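Local coordinates for Alpha/beta hydrolase fold protein (Sphaerobacter thermophilus, PDB 3R0V), which probably acts as a hydrolase of the alpha/beta hydrolase fold and binds d-malate, at residues E76-I81 with S107-T112. Sequence-based numbering, arbitrary orientation.
Sequences EDLAAI and SGLPIT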
loop_
_atom_site.group_PDB
_atom_site.type_symbol
_atom_site.label_atom_id
_atom_site.label_comp_id
_atom_site.label_asym_id
_atom_site.label_seq_id
_atom_site.Cartn_x
_atom_site.Cartn_y
_atom_site.Cartn_z
ATOM N N GLU A 76 -0.674 -4.129 -13.737
ATOM C CA GLU A 76 -0.478 -5.398 -14.423
ATOM C C GLU A 76 0.199 -6.424 -13.510
ATOM O O GLU A 76 -0.114 -7.623 -13.570
ATOM C CB GLU A 76 0.320 -5.180 -15.709
ATOM C CG GLU A 76 -0.468 -4.391 -16.753
ATOM C CD GLU A 76 0.397 -3.795 -17.861
ATOM O OE1 GLU A 76 1.616 -4.064 -17.917
ATOM O OE2 GLU A 76 -0.161 -3.051 -18.691
ATOM N N ASP A 77 1.115 -5.969 -12.655
ATOM C CA ASP A 77 1.732 -6.884 -11.692
ATOM C C ASP A 77 0.660 -7.472 -10.771
ATOM O O ASP A 77 0.621 -8.681 -10.528
ATOM C CB ASP A 77 2.807 -6.194 -10.837
ATOM C CG ASP A 77 3.997 -5.685 -11.648
ATOM O OD1 ASP A 77 4.265 -6.198 -12.749
ATOM O OD2 ASP A 77 4.682 -4.766 -11.154
ATOM N N LEU A 78 -0.189 -6.605 -10.236
ATOM C CA LEU A 78 -1.256 -7.056 -9.355
ATOM C C LEU A 78 -2.205 -7.989 -10.112
ATOM O O LEU A 78 -2.645 -9.008 -9.570
ATOM C CB LEU A 78 -1.985 -5.854 -8.762
ATOM C CG LEU A 78 -3.177 -6.174 -7.855
ATOM C CD1 LEU A 78 -2.782 -7.150 -6.746
ATOM C CD2 LEU A 78 -3.746 -4.875 -7.265
ATOM N N ALA A 79 -2.499 -7.684 -11.373
ATOM C CA ALA A 79 -3.326 -8.589 -12.179
ATOM C C ALA A 79 -2.710 -9.993 -12.286
ATOM O O ALA A 79 -3.416 -11.004 -12.180
ATOM C CB ALA A 79 -3.564 -7.997 -13.559
ATOM N N ALA A 80 -1.392 -10.061 -12.467
ATOM C CA ALA A 80 -0.707 -11.347 -12.549
ATOM C C ALA A 80 -0.790 -12.101 -11.234
ATOM O O ALA A 80 -0.940 -13.323 -11.215
ATOM C CB ALA A 80 0.756 -11.142 -12.964
ATOM N N ILE A 81 -0.689 -11.379 -10.128
ATOM C CA ILE A 81 -0.781 -11.998 -8.810
ATOM C C ILE A 81 -2.211 -12.483 -8.507
ATOM O O ILE A 81 -2.399 -13.551 -7.917
ATOM C CB ILE A 81 -0.260 -11.024 -7.717
ATOM C CG1 ILE A 81 1.251 -10.804 -7.921
ATOM C CG2 ILE A 81 -0.576 -11.546 -6.321
ATOM C CD1 ILE A 81 2.084 -12.055 -7.787
ATOM N N SER A 107 -9.799 0.321 -12.497
ATOM C CA SER A 107 -9.388 -0.078 -13.838
ATOM C C SER A 107 -10.047 -1.369 -14.286
ATOM O O SER A 107 -9.866 -1.787 -15.428
ATOM C CB SER A 107 -7.869 -0.241 -13.909
ATOM O OG SER A 107 -7.212 0.987 -13.642
ATOM N N GLY A 108 -10.786 -2.012 -13.390
ATOM C CA GLY A 108 -11.519 -3.211 -13.755
ATOM C C GLY A 108 -10.876 -4.552 -13.444
ATOM O O GLY A 108 -11.324 -5.574 -13.961
ATOM N N LEU A 109 -9.832 -4.584 -12.619
ATOM C CA LEU A 109 -9.286 -5.887 -12.225
ATOM C C LEU A 109 -10.319 -6.685 -11.433
ATOM O O LEU A 109 -11.189 -6.102 -10.774
ATOM C CB LEU A 109 -8.011 -5.747 -11.396
ATOM C CG LEU A 109 -6.746 -5.242 -12.098
ATOM C CD1 LEU A 109 -5.520 -5.584 -11.271
ATOM C CD2 LEU A 109 -6.606 -5.804 -13.493
ATOM N N PRO A 110 -10.211 -8.027 -11.477
ATOM C CA PRO A 110 -11.181 -8.884 -10.781
ATOM C C PRO A 110 -10.936 -8.962 -9.278
ATOM O O PRO A 110 -10.549 -9.996 -8.721
ATOM C CB PRO A 110 -10.999 -10.244 -11.467
ATOM C CG PRO A 110 -9.595 -10.233 -11.962
ATOM C CD PRO A 110 -9.305 -8.798 -12.346
ATOM N N ILE A 111 -11.150 -7.819 -8.633
ATOM C CA ILE A 111 -11.109 -7.685 -7.182
ATOM C C ILE A 111 -12.552 -7.763 -6.686
ATOM O O ILE A 111 -13.396 -6.942 -7.076
ATOM C CB ILE A 111 -10.471 -6.329 -6.787
ATOM C CG1 ILE A 111 -9.035 -6.260 -7.327
ATOM C CG2 ILE A 111 -10.473 -6.143 -5.280
ATOM C CD1 ILE A 111 -8.339 -4.917 -7.140
ATOM N N THR A 112 -12.842 -8.752 -5.843
ATOM C CA THR A 112 -14.230 -9.002 -5.472
ATOM C C THR A 112 -14.666 -8.255 -4.207
ATOM O O THR A 112 -15.830 -7.883 -4.085
ATOM C CB THR A 112 -14.507 -10.495 -5.340
ATOM O OG1 THR A 112 -13.554 -11.073 -4.441
ATOM C CG2 THR A 112 -14.377 -11.178 -6.699
#
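In this alpha/beta hydrolase fold, the turn that carries the chain from helix 96-106 into strand 111-117 of the central sheet packs against helix 71-84, and L109 makes the join by setting its isobutyl group on L78 and A79. The evidence is for a small van der Waals contact, carried by apolar side chains and by L109 CD1 against the A79 backbone: A79 and L109 stand 6.5 Å apart at their CA atoms, the segments bury 147 Å² in all, and no hydrogen bond crosses between them. L109 points toward the helix, with CG anti to its own carbonyl carbon (chi1 -70°), which lets both methyls reach A79. CD2 meets A79 CB at 3.8 Å, while CD1 lies over the helix backbone, 3.7 Å from A79 N. L78 has CG anti to its backbone N (chi1 178°), a torsion that carries CG to within reach of L109 CD1. The L78 side chain also touches V27, V29 and A104. I75 and A104 touch L109 as well, so this leucine bridges two helices. The turn itself is defined by backbone geometry: G108, with phi 97°, closes helix 96-106 in a Schellman motif, and P110 centres an inverse gamma turn, with I111 N hydrogen-bonded to L109 O at 2.7 Å. Across the contact, L109 CD1 lies 4.2 Å from L78 CG.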